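Local coordinates for possible substrate binding protein of ABC transporter system (Rhodopseudomonas palustris, PDB 3N0X) that probably binds a branched-chain amino acid or a related small molecule in the periplasm and delivers it to an ABC transporter for uptake, at residues Thr80-Ser83 and Ala84-Leu87; Thr122-Ser126 and Ser127-Ile131; Ala148-Ala152 and Phe153-Gly157; Gly212-Pro215 and Leu216-Leu219. All coordinates share one frame; numbering follows the deposited sequence.

Contact 1 of 4, residues Thr80-Ser83 and Ala84-Leu87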
ATOM      1  N   THR A  80      -7.367  -1.871  -9.524  1.00 13.92           N
ATOM      2  CA  THR A  80      -8.563  -2.494  -8.972  1.00 13.59           C
ATOM      3  C   THR A  80      -8.113  -3.180  -7.686  1.00 14.66           C
ATOM      4  O   THR A  80      -6.941  -3.035  -7.274  1.00 14.29           O
ATOM      5  CB  THR A  80      -9.228  -3.484  -9.980  1.00 15.30           C
ATOM      6  OG1 THR A  80     -10.418  -4.029  -9.391  1.00 15.32           O
ATOM      7  CG2 THR A  80      -8.303  -4.581 -10.390  1.00 16.54           C
ATOM      8  N   SER A  81      -9.028  -3.876  -7.009  1.00 14.38           N
ATOM      9  CA  SER A  81      -8.740  -4.346  -5.662  1.00 15.21           C
ATOM     10  C   SER A  81      -7.709  -5.469  -5.649  1.00 14.99           C
ATOM     11  O   SER A  81      -6.860  -5.549  -4.767  1.00 16.94           O
ATOM     12  CB  SER A  81     -10.015  -4.802  -4.960  1.00 16.13           C
ATOM     13  OG  SER A  81     -11.096  -3.909  -5.204  1.00 15.77           O
ATOM     14  N   SER A  82      -7.815  -6.364  -6.619  1.00 13.87           N
ATOM     15  CA  SER A  82      -6.944  -7.544  -6.741  1.00 16.21           C
ATOM     16  C   SER A  82      -5.771  -7.278  -7.664  1.00 15.96           C
ATOM     17  O   SER A  82      -5.995  -6.800  -8.771  1.00 16.52           O
ATOM     18  CB  SER A  82      -7.762  -8.714  -7.313  1.00 18.60           C
ATOM     19  OG  SER A  82      -6.941  -9.711  -7.882  1.00 22.75           O
ATOM     20  N   SER A  83      -4.543  -7.557  -7.214  1.00 15.77           N
ATOM     21  CA  SER A  83      -3.372  -7.427  -8.093  1.00 16.41           C
ATOM     22  C   SER A  83      -3.449  -8.287  -9.338  1.00 16.16           C
ATOM     23  O   SER A  83      -3.020  -7.847 -10.421  1.00 16.29           O
ATOM     24  CB  SER A  83      -2.073  -7.765  -7.386  1.00 17.48           C
ATOM     25  OG  SER A  83      -1.727  -6.766  -6.456  1.00 17.26           O
ATOM     26  N   ALA A  84      -3.947  -9.522  -9.222  1.00 15.99           N
ATOM     27  CA  ALA A  84      -4.089 -10.354 -10.405  1.00 16.53           C
ATOM     28  C   ALA A  84      -5.043  -9.748 -11.434  1.00 15.82           C
ATOM     29  O   ALA A  84      -4.743  -9.759 -12.634  1.00 18.00           O
ATOM     30  CB  ALA A  84      -4.522 -11.806 -10.005  1.00 17.11           C
ATOM     31  N   ALA A  85      -6.145  -9.163 -10.974  1.00 15.67           N
ATOM     32  CA  ALA A  85      -7.053  -8.474 -11.879  1.00 16.81           C
ATOM     33  C   ALA A  85      -6.376  -7.219 -12.487  1.00 15.89           C
ATOM     34  O   ALA A  85      -6.513  -6.954 -13.667  1.00 17.49           O
ATOM     35  CB  ALA A  85      -8.387  -8.078 -11.150  1.00 18.16           C
ATOM     36  N   ALA A  86      -5.671  -6.446 -11.676  1.00 15.69           N
ATOM     37  CA  ALA A  86      -5.004  -5.243 -12.169  1.00 16.27           C
ATOM     38  C   ALA A  86      -3.958  -5.583 -13.231  1.00 16.19           C
ATOM     39  O   ALA A  86      -3.870  -4.894 -14.260  1.00 16.16           O
ATOM     40  CB  ALA A  86      -4.389  -4.461 -11.005  1.00 15.21           C
ATOM     41  N   LEU A  87      -3.182  -6.640 -13.004  1.00 16.92           N
ATOM     42  CA  LEU A  87      -2.162  -7.050 -13.986  1.00 18.04           C
ATOM     43  C   LEU A  87      -2.815  -7.440 -15.325  1.00 18.38           C
ATOM     44  O   LEU A  87      -2.324  -7.061 -16.408  1.00 17.79           O
ATOM     45  CB  LEU A  87      -1.338  -8.206 -13.423  1.00 17.17           C
ATOM     46  CG  LEU A  87      -0.264  -7.814 -12.442  1.00 16.33           C
ATOM     47  CD1 LEU A  87       0.069  -8.996 -11.460  1.00 20.87           C
ATOM     48  CD2 LEU A  87       0.991  -7.245 -13.229  1.00 15.74           C
TER

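Contact 2 of 4, residues Thr122-Ser126 and Ser127-Ile131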
ATOM      1  N   THR A 122      -1.085   5.083  -7.724  1.00 12.94           N
ATOM      2  CA  THR A 122      -1.120   5.785  -6.443  1.00 12.95           C
ATOM      3  C   THR A 122      -0.910   4.839  -5.233  1.00 13.38           C
ATOM      4  O   THR A 122      -0.354   5.278  -4.226  1.00 16.67           O
ATOM      5  CB  THR A 122      -2.414   6.575  -6.268  1.00 13.41           C
ATOM      6  OG1 THR A 122      -3.544   5.707  -6.455  1.00 13.10           O
ATOM      7  CG2 THR A 122      -2.485   7.716  -7.239  1.00 14.64           C
ATOM      8  N   GLY A 123      -1.380   3.602  -5.342  1.00 14.22           N
ATOM      9  CA  GLY A 123      -1.185   2.626  -4.281  1.00 15.45           C
ATOM     10  C   GLY A 123       0.297   2.435  -4.034  1.00 15.70           C
ATOM     11  O   GLY A 123       1.126   2.630  -4.934  1.00 16.30           O
ATOM     12  N   ARG A 124       0.679   2.121  -2.804  1.00 13.59           N
ATOM     13  CA  ARG A 124       2.077   1.740  -2.597  1.00 14.02           C
ATOM     14  C   ARG A 124       2.290   0.358  -3.200  1.00 13.58           C
ATOM     15  O   ARG A 124       1.379  -0.445  -3.304  1.00 14.79           O
ATOM     16  CB  ARG A 124       2.523   1.816  -1.132  1.00 15.57           C
ATOM     17  CG  ARG A 124       2.365   0.567  -0.292  1.00 15.30           C
ATOM     18  CD  ARG A 124       0.912   0.157  -0.104  1.00 14.38           C
ATOM     19  NE  ARG A 124       0.783  -0.993   0.776  1.00 13.36           N
ATOM     20  CZ  ARG A 124      -0.320  -1.703   0.994  1.00 15.07           C
ATOM     21  NH1 ARG A 124      -1.508  -1.359   0.475  1.00 15.62           N
ATOM     22  NH2 ARG A 124      -0.242  -2.790   1.768  1.00 16.69           N
ATOM     23  N   ASN A 125       3.515   0.084  -3.597  1.00 14.05           N
ATOM     24  CA  ASN A 125       3.866  -1.249  -4.060  1.00 13.80           C
ATOM     25  C   ASN A 125       4.520  -2.068  -2.952  1.00 12.71           C
ATOM     26  O   ASN A 125       4.886  -1.544  -1.896  1.00 12.92           O
ATOM     27  CB  ASN A 125       4.688  -1.236  -5.374  1.00 13.30           C
ATOM     28  CG  ASN A 125       6.048  -0.616  -5.251  1.00 16.07           C
ATOM     29  OD1 ASN A 125       6.753  -0.799  -4.259  1.00 15.79           O
ATOM     30  ND2 ASN A 125       6.456   0.133  -6.282  1.00 18.01           N
ATOM     31  N   SER A 126       4.606  -3.392  -3.167  1.00 14.16           N
ATOM     32  CA  SER A 126       5.126  -4.291  -2.133  0.50 13.63           C
ATOM     33  C   SER A 126       6.593  -3.987  -1.792  1.00 13.40           C
ATOM     34  O   SER A 126       7.014  -4.153  -0.651  1.00 14.55           O
ATOM     35  CB  SER A 126       4.937  -5.738  -2.562  0.50 15.67           C
ATOM     36  OG  SER A 126       3.562  -6.069  -2.530  0.50 17.95           O
ATOM     37  N   SER A 127       7.360  -3.513  -2.762  1.00 14.08           N
ATOM     38  CA  SER A 127       8.722  -3.029  -2.462  1.00 16.13           C
ATOM     39  C   SER A 127       8.730  -1.848  -1.491  1.00 14.86           C
ATOM     40  O   SER A 127       9.574  -1.817  -0.574  1.00 14.36           O
ATOM     41  CB  SER A 127       9.535  -2.713  -3.719  1.00 16.79           C
ATOM     42  OG  SER A 127       9.934  -3.928  -4.342  1.00 20.50           O
ATOM     43  N   GLN A 128       7.821  -0.878  -1.657  1.00 12.87           N
ATOM     44  CA  GLN A 128       7.701   0.217  -0.693  1.00 13.00           C
ATOM     45  C   GLN A 128       7.402  -0.322   0.722  1.00 11.77           C
ATOM     46  O   GLN A 128       8.000   0.137   1.707  1.00 12.75           O
ATOM     47  CB  GLN A 128       6.682   1.255  -1.147  1.00 13.01           C
ATOM     48  CG  GLN A 128       7.259   2.186  -2.282  1.00 13.37           C
ATOM     49  CD  GLN A 128       6.158   3.010  -2.944  1.00 13.96           C
ATOM     50  OE1 GLN A 128       5.134   2.459  -3.359  1.00 13.58           O
ATOM     51  NE2 GLN A 128       6.377   4.300  -3.066  1.00 13.92           N
ATOM     52  N   ASP A 129       6.502  -1.307   0.822  1.00 11.53           N
ATOM     53  CA  ASP A 129       6.245  -1.905   2.135  1.00 12.11           C
ATOM     54  C   ASP A 129       7.554  -2.467   2.765  1.00 12.60           C
ATOM     55  O   ASP A 129       7.948  -2.121   3.868  1.00 14.28           O
ATOM     56  CB  ASP A 129       5.158  -2.969   2.039  1.00 14.72           C
ATOM     57  CG  ASP A 129       3.746  -2.375   2.040  1.00 17.05           C
ATOM     58  OD1 ASP A 129       3.567  -1.254   2.561  1.00 16.26           O
ATOM     59  OD2 ASP A 129       2.816  -3.085   1.603  1.00 19.69           O
ATOM     60  N   ALA A 130       8.270  -3.295   2.007  1.00 12.85           N
ATOM     61  CA  ALA A 130       9.423  -3.965   2.540  1.00 13.58           C
ATOM     62  C   ALA A 130      10.553  -3.000   2.852  1.00 12.56           C
ATOM     63  O   ALA A 130      11.182  -3.083   3.897  1.00 13.48           O
ATOM     64  CB  ALA A 130       9.878  -5.074   1.531  1.00 13.98           C
ATOM     65  N   ILE A 131      10.797  -2.069   1.932  1.00 12.48           N
ATOM     66  CA  ILE A 131      11.837  -1.099   2.104  1.00 12.21           C
ATOM     67  C   ILE A 131      11.583  -0.171   3.300  1.00 13.08           C
ATOM     68  O   ILE A 131      12.493   0.109   4.098  1.00 12.79           O
ATOM     69  CB  ILE A 131      12.037  -0.306   0.771  1.00 12.90           C
ATOM     70  CG1 ILE A 131      12.631  -1.230  -0.277  1.00 14.85           C
ATOM     71  CG2 ILE A 131      12.918   0.915   0.988  1.00 13.41           C
ATOM     72  CD1 ILE A 131      12.538  -0.708  -1.731  1.00 14.38           C
TER
HETATM   73  O   HOH W   1       2.979  -5.458   0.450  1.00 25.27           O

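Contact 3 of 4, residues Ala148-Ala152 and Phe153-Gly157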
ATOM      1  N   ALA A 148       9.816 -15.609   6.066  1.00 13.82           N
ATOM      2  CA  ALA A 148       8.930 -15.378   4.934  1.00 12.88           C
ATOM      3  C   ALA A 148       8.430 -16.711   4.430  1.00 14.21           C
ATOM      4  O   ALA A 148       9.010 -17.767   4.736  1.00 14.04           O
ATOM      5  CB  ALA A 148       9.677 -14.615   3.804  1.00 13.18           C
ATOM      6  N   GLN A 149       7.344 -16.655   3.665  1.00 14.34           N
ATOM      7  CA  GLN A 149       6.833 -17.804   2.916  1.00 13.89           C
ATOM      8  C   GLN A 149       7.672 -18.032   1.646  1.00 13.93           C
ATOM      9  O   GLN A 149       8.154 -17.077   1.009  1.00 14.51           O
ATOM     10  CB  GLN A 149       5.388 -17.516   2.528  1.00 14.10           C
ATOM     11  CG  GLN A 149       4.471 -17.369   3.736  1.00 18.00           C
ATOM     12  CD  GLN A 149       3.252 -16.548   3.464  1.00 17.90           C
ATOM     13  OE1 GLN A 149       3.325 -15.388   3.068  1.00 17.79           O
ATOM     14  NE2 GLN A 149       2.082 -17.180   3.631  1.00 23.90           N
ATOM     15  N   ASP A 150       7.843 -19.308   1.295  1.00 16.06           N
ATOM     16  CA  ASP A 150       8.669 -19.709   0.162  1.00 16.11           C
ATOM     17  C   ASP A 150       7.884 -19.563  -1.148  1.00 16.70           C
ATOM     18  O   ASP A 150       7.494 -20.554  -1.787  1.00 17.11           O
ATOM     19  CB  ASP A 150       9.133 -21.155   0.390  1.00 15.98           C
ATOM     20  CG  ASP A 150      10.253 -21.571  -0.511  1.00 15.32           C
ATOM     21  OD1 ASP A 150      10.707 -20.699  -1.306  1.00 15.52           O
ATOM     22  OD2 ASP A 150      10.718 -22.730  -0.400  1.00 16.40           O
ATOM     23  N   TYR A 151       7.682 -18.313  -1.565  1.00 17.42           N
ATOM     24  CA  TYR A 151       7.015 -17.965  -2.844  1.00 16.58           C
ATOM     25  C   TYR A 151       7.400 -16.568  -3.216  1.00 16.85           C
ATOM     26  O   TYR A 151       8.066 -15.890  -2.429  1.00 15.06           O
ATOM     27  CB  TYR A 151       5.498 -18.196  -2.815  1.00 17.49           C
ATOM     28  CG  TYR A 151       4.632 -17.187  -2.103  1.00 18.87           C
ATOM     29  CD1 TYR A 151       5.014 -16.606  -0.892  1.00 21.04           C
ATOM     30  CD2 TYR A 151       3.414 -16.816  -2.654  1.00 25.04           C
ATOM     31  CE1 TYR A 151       4.188 -15.689  -0.246  1.00 23.79           C
ATOM     32  CE2 TYR A 151       2.606 -15.914  -2.036  1.00 28.63           C
ATOM     33  CZ  TYR A 151       2.973 -15.372  -0.824  1.00 27.19           C
ATOM     34  OH  TYR A 151       2.149 -14.444  -0.224  1.00 33.34           O
ATOM     35  N   ALA A 152       7.054 -16.146  -4.426  1.00 16.70           N
ATOM     36  CA  ALA A 152       7.619 -14.896  -4.935  1.00 17.50           C
ATOM     37  C   ALA A 152       7.372 -13.687  -4.033  1.00 17.21           C
ATOM     38  O   ALA A 152       8.288 -12.881  -3.822  1.00 16.62           O
ATOM     39  CB  ALA A 152       7.127 -14.607  -6.365  1.00 19.25           C
ATOM     40  N   PHE A 153       6.154 -13.544  -3.510  1.00 17.73           N
ATOM     41  CA  PHE A 153       5.849 -12.421  -2.616  1.00 18.08           C
ATOM     42  C   PHE A 153       6.833 -12.345  -1.455  1.00 17.24           C
ATOM     43  O   PHE A 153       7.388 -11.259  -1.134  1.00 16.13           O
ATOM     44  CB  PHE A 153       4.425 -12.508  -2.071  1.00 20.14           C
ATOM     45  CG  PHE A 153       4.085 -11.409  -1.050  1.00 20.37           C
ATOM     46  CD1 PHE A 153       3.835 -10.134  -1.487  1.00 25.30           C
ATOM     47  CD2 PHE A 153       4.009 -11.687   0.305  1.00 23.42           C
ATOM     48  CE1 PHE A 153       3.542  -9.099  -0.579  1.00 23.83           C
ATOM     49  CE2 PHE A 153       3.703 -10.665   1.246  1.00 25.02           C
ATOM     50  CZ  PHE A 153       3.467  -9.357   0.771  1.00 23.83           C
ATOM     51  N   GLY A 154       7.054 -13.479  -0.819  1.00 15.59           N
ATOM     52  CA  GLY A 154       7.958 -13.549   0.329  1.00 15.64           C
ATOM     53  C   GLY A 154       9.406 -13.308  -0.072  1.00 16.46           C
ATOM     54  O   GLY A 154      10.139 -12.525   0.564  1.00 16.91           O
ATOM     55  N   ARG A 155       9.853 -14.023  -1.106  1.00 15.82           N
ATOM     56  CA  ARG A 155      11.236 -13.883  -1.554  1.00 17.21           C
ATOM     57  C   ARG A 155      11.564 -12.503  -2.088  1.00 16.75           C
ATOM     58  O   ARG A 155      12.603 -11.960  -1.768  1.00 16.09           O
ATOM     59  CB  ARG A 155      11.567 -14.947  -2.582  1.00 18.92           C
ATOM     60  CG  ARG A 155      11.509 -16.318  -1.954  1.00 22.44           C
ATOM     61  CD  ARG A 155      12.391 -17.261  -2.635  1.00 27.84           C
ATOM     62  NE  ARG A 155      12.479 -18.545  -1.948  1.00 21.85           N
ATOM     63  CZ  ARG A 155      13.592 -19.082  -1.454  1.00 19.99           C
ATOM     64  NH1 ARG A 155      14.769 -18.452  -1.511  1.00 21.58           N
ATOM     65  NH2 ARG A 155      13.538 -20.278  -0.903  1.00 19.05           N
ATOM     66  N   ASP A 156      10.662 -11.926  -2.879  1.00 15.51           N
ATOM     67  CA  ASP A 156      10.914 -10.633  -3.451  1.00 15.88           C
ATOM     68  C   ASP A 156      10.837  -9.559  -2.357  1.00 15.52           C
ATOM     69  O   ASP A 156      11.587  -8.579  -2.387  1.00 17.49           O
ATOM     70  CB  ASP A 156       9.936 -10.325  -4.556  1.00 16.28           C
ATOM     71  CG  ASP A 156      10.069 -11.262  -5.767  1.00 20.07           C
ATOM     72  OD1 ASP A 156      11.061 -12.032  -5.876  1.00 22.57           O
ATOM     73  OD2 ASP A 156       9.135 -11.256  -6.606  1.00 26.25           O
ATOM     74  N   GLY A 157       9.952  -9.751  -1.374  1.00 15.26           N
ATOM     75  CA  GLY A 157       9.841  -8.793  -0.261  1.00 15.63           C
ATOM     76  C   GLY A 157      11.113  -8.795   0.560  1.00 13.56           C
ATOM     77  O   GLY A 157      11.670  -7.745   0.887  1.00 14.70           O
TER

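Contact 4 of 4, residues Gly212-Pro215 and Leu216-Leu219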
ATOM      1  N   GLY A 212      -3.399 -16.504   6.140  1.00 32.64           N
ATOM      2  CA  GLY A 212      -3.434 -17.018   7.503  1.00 32.28           C
ATOM      3  C   GLY A 212      -2.141 -17.702   7.878  1.00 32.28           C
ATOM      4  O   GLY A 212      -1.194 -17.781   7.058  1.00 29.79           O
ATOM      5  N   GLY A 213      -2.130 -18.229   9.101  1.00 30.24           N
ATOM      6  CA  GLY A 213      -0.988 -18.943   9.677  1.00 29.62           C
ATOM      7  C   GLY A 213      -0.541 -18.312  10.992  1.00 28.07           C
ATOM      8  O   GLY A 213      -0.007 -18.992  11.855  1.00 28.08           O
ATOM      9  N   ASP A 214      -0.746 -17.004  11.114  1.00 29.43           N
ATOM     10  CA  ASP A 214      -0.434 -16.242  12.330  0.50 28.39           C
ATOM     11  C   ASP A 214       0.980 -16.480  12.894  1.00 26.46           C
ATOM     12  O   ASP A 214       1.163 -16.764  14.086  1.00 25.04           O
ATOM     13  CB  ASP A 214      -1.502 -16.509  13.401  0.50 29.25           C
ATOM     14  CG  ASP A 214      -1.630 -15.372  14.396  0.50 32.51           C
ATOM     15  OD1 ASP A 214      -0.976 -14.306  14.227  0.50 30.73           O
ATOM     16  OD2 ASP A 214      -2.396 -15.558  15.363  0.50 35.18           O
ATOM     17  N   PRO A 215       2.020 -16.298  12.040  1.00 23.94           N
ATOM     18  CA  PRO A 215       3.388 -16.463  12.566  1.00 21.21           C
ATOM     19  C   PRO A 215       3.740 -15.516  13.758  1.00 18.05           C
ATOM     20  O   PRO A 215       4.461 -15.930  14.637  1.00 18.28           O
ATOM     21  CB  PRO A 215       4.293 -16.134  11.353  1.00 20.14           C
ATOM     22  CG  PRO A 215       3.490 -15.312  10.529  1.00 22.28           C
ATOM     23  CD  PRO A 215       2.038 -15.765  10.674  1.00 23.40           C
ATOM     24  N   LEU A 216       3.219 -14.302  13.798  1.00 19.66           N
ATOM     25  CA  LEU A 216       3.633 -13.368  14.878  1.00 21.82           C
ATOM     26  C   LEU A 216       3.170 -13.846  16.249  1.00 24.24           C
ATOM     27  O   LEU A 216       3.952 -13.840  17.213  1.00 24.26           O
ATOM     28  CB  LEU A 216       3.172 -11.933  14.602  1.00 23.14           C
ATOM     29  CG  LEU A 216       4.061 -11.030  13.698  1.00 21.24           C
ATOM     30  CD1 LEU A 216       5.490 -10.883  14.238  1.00 22.77           C
ATOM     31  CD2 LEU A 216       4.100 -11.521  12.278  1.00 23.01           C
ATOM     32  N   THR A 217       1.912 -14.289  16.332  1.00 25.69           N
ATOM     33  CA  THR A 217       1.366 -14.834  17.573  1.00 27.95           C
ATOM     34  C   THR A 217       2.084 -16.102  18.004  1.00 26.51           C
ATOM     35  O   THR A 217       2.411 -16.282  19.170  1.00 25.81           O
ATOM     36  CB  THR A 217      -0.135 -15.235  17.396  1.00 29.20           C
ATOM     37  OG1 THR A 217      -0.874 -14.105  16.940  1.00 35.05           O
ATOM     38  CG2 THR A 217      -0.693 -15.749  18.697  1.00 35.32           C
ATOM     39  N   LYS A 218       2.297 -17.007  17.054  1.00 25.78           N
ATOM     40  CA  LYS A 218       2.956 -18.253  17.326  1.00 24.69           C
ATOM     41  C   LYS A 218       4.415 -18.121  17.723  1.00 23.81           C
ATOM     42  O   LYS A 218       4.896 -18.833  18.603  1.00 23.20           O
ATOM     43  CB  LYS A 218       2.761 -19.224  16.154  1.00 27.89           C
ATOM     44  CG  LYS A 218       1.271 -19.623  16.011  1.00 28.25           C
ATOM     45  CD  LYS A 218       1.011 -20.397  14.750  1.00 33.19           C
ATOM     46  CE  LYS A 218      -0.459 -20.905  14.693  1.00 36.50           C
ATOM     47  NZ  LYS A 218      -0.834 -21.251  13.291  1.00 34.00           N
ATOM     48  N   LEU A 219       5.120 -17.161  17.137  1.00 20.75           N
ATOM     49  CA  LEU A 219       6.486 -16.885  17.587  1.00 19.67           C
ATOM     50  C   LEU A 219       6.465 -16.226  18.989  1.00 18.06           C
ATOM     51  O   LEU A 219       7.282 -16.589  19.837  1.00 19.58           O
ATOM     52  CB  LEU A 219       7.233 -15.961  16.610  1.00 17.65           C
ATOM     53  CG  LEU A 219       7.626 -16.594  15.284  1.00 15.91           C
ATOM     54  CD1 LEU A 219       8.120 -15.522  14.310  1.00 18.13           C
ATOM     55  CD2 LEU A 219       8.649 -17.719  15.510  1.00 16.46           C
TER
HETATM   56  O   HOH W   2       0.931 -13.143  12.354  1.00 29.30           O

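Contact 1 of 4, residues Thr80-Ser83 and Ala84-Leu87
Ser82 caps the N-terminus of helix 83-96, which starts after a short loop from strand 76-79 in a strand-to-helix turn of the periplasmic binding protein fold, and its bond to Ala85 defines the contact. Ser82 OG accepts from Ala85 N at 3.2 Å in a nearly straight bond of 168°. Chi1 of 160° sets the hydroxyl opposite the backbone N, where it meets Ala85 N. The carbonyl of the same serine takes Ala86 N, at 2.9 Å from Ser82 O, and Ser83 O takes Leu87 N in the next step of the helical ladder.

The apolar part belongs to Thr80, which follows a cis peptide bond. Its methyl CG2 packs against the helix start, 3.6 Å from Ala85 CB and 3.5 Å from Ala86 N. The other branch serves a different partner: Thr80 OG1 is hydrogen-bonded to Asp54, so the threonine splits its two ends between loop and helix. Ser83 OG is turned away to Ala107 N. Further along, Leu87 lies along the turn, its CG 3.4 Å from Ser83 O.

Contact 2 of 4, residues Thr122-Ser126 and Ser127-Ile131
A capping box closes the N-terminus of helix 126-137, with Asn125 as N-cap and Gln128 three residues on. Each side chain bonds the other's backbone N-H. Asn125 OD1 accepts from Gln128 N at 2.8 Å, the donor lying nearly in line with the side-chain C=O. In return, Asn125 N gives its hydrogen to Gln128 OE1 at 2.9 Å, in the carbonyl plane of that amide. The two side chains run at about a right angle, their amide planes 47° apart. Chi1 of 65° places the Asn125 carboxamide between its own N and carbonyl carbon, bringing OD1 over the first turn. The remaining amide nitrogens bond outward: Gln128 NE2 to Ala335 O and, weakly, Asn125 ND2 to Gln334.

A salt bridge straps the preceding residue to the same turn. Arg124 bends at chi2 and comes at Asp129 side-on, NE and NH2 both converging on OD2, 3.0 Å from NE and 3.1 Å from NH2. The guanidinium and carboxylate planes are 58° apart. Arg124 NH1 turns to a bound glycerol, probably from the crystallisation liquor, which may mark a pocket here. Besides the two arginine nitrogens, Asp129 OD2 accepts a hydrogen from a water whose oxygen lies 2.6 Å from it.

Contact 3 of 4, residues Ala148-Ala152 and Phe153-Gly157
This is a local strand-to-helix turn, where strand 142-149 gives way to helix 152-165, and a salt bridge and a CH-pi contact tie its two sides together. Asp150 and Arg155 lie side by side and point the same way. Arg155 presents NE and NH2 to one oxygen, Asp150 OD1, each nitrogen 2.9 Å from it. That oxygen sits in the guanidinium plane, while the carboxylate is turned 52° from it, and NH2 arrives from well above the carboxylate plane. Arg155 also makes a cation-pi contact with Tyr177 of the neighbouring strand.

Tyr151, the N-cap residue, has chi1 of 77°, which brings its ring alongside Phe153. Phe153 CB then rests over one face in a CH-pi contact, 3.9 Å from the Tyr151 ring centroid, and the tyrosine OH reaches 3.4 Å from Phe153 CD2. Gly154 brings the helix start close to the strand end, its CA 3.6 Å from Gln149 O in a CA-H...O contact. Asp150 centres an inverse gamma turn, and the whole connection opens the helical arm of a beta-alpha-beta unit, strand 142-149, helix 152-165 and strand 171-178.

Contact 4 of 4, residues Gly212-Pro215 and Leu216-Leu219
Asp214 and Thr217 meet at a slant at the start of helix 215-221, the carboxylate of the N-cap residue turned to the threonine hydroxyl in one of the two modelled conformers of Asp214. In that conformer Thr217 OG1 faces both oxygens, 2.6 Å from Asp214 OD2 and 2.7 Å from Asp214 OD1. With CG opposite the backbone N (chi1 -155°), the carboxylate reaches Thr217 OG1. A water links this copy of the carboxylate to the helix start: it donates to Asp214 OD1 and accepts from Leu216 N, at 2.9 Å from each of these two atoms.

Lys218 runs back along the loop with its chain extended beyond CG. Its ammonium reaches the backbone, NZ lying 2.8 Å from Gly213 O and well above that carbonyl's plane; Thr183 O is a second acceptor. The carboxylate of Asp214, as modelled here, is not its partner, since Asp214 OD2 stays 6.3 Å from Lys218 NZ. The Pro215 ring packs on Phe185 and Trp209, and its CG also lies 4.2 Å from Leu216 CD2.

Charge is thus handled in two places: the acidic group sits at the helix N-terminus, where the helix dipole would probably stabilise a negative charge, while the lysine is held by main-chain oxygens.

In the fold
The four contacts come in series along the chain, each at the N-terminal start of a helix. Contact 1 follows strand 76-79 and contact 2 follows strand 119-121, both strands of the six-stranded mixed sheet; contacts 3 and 4 follow strands 142-149 and 202-207, neighbours in the four-stranded parallel sheet. Contacts 2 and 3 have centres about 14 Å apart and touch, Ala130 CB lying 3.3 Å from Gly157 O, so helix 126-137, which links the two sheets along the chain, packs on helix 152-165. Contacts 1 and 4 are the most distant pair, with centres about 26 Å apart. Such helix starts flank the inter-lobe cleft in periplasmic binding proteins, consistent with a ligand-binding role here.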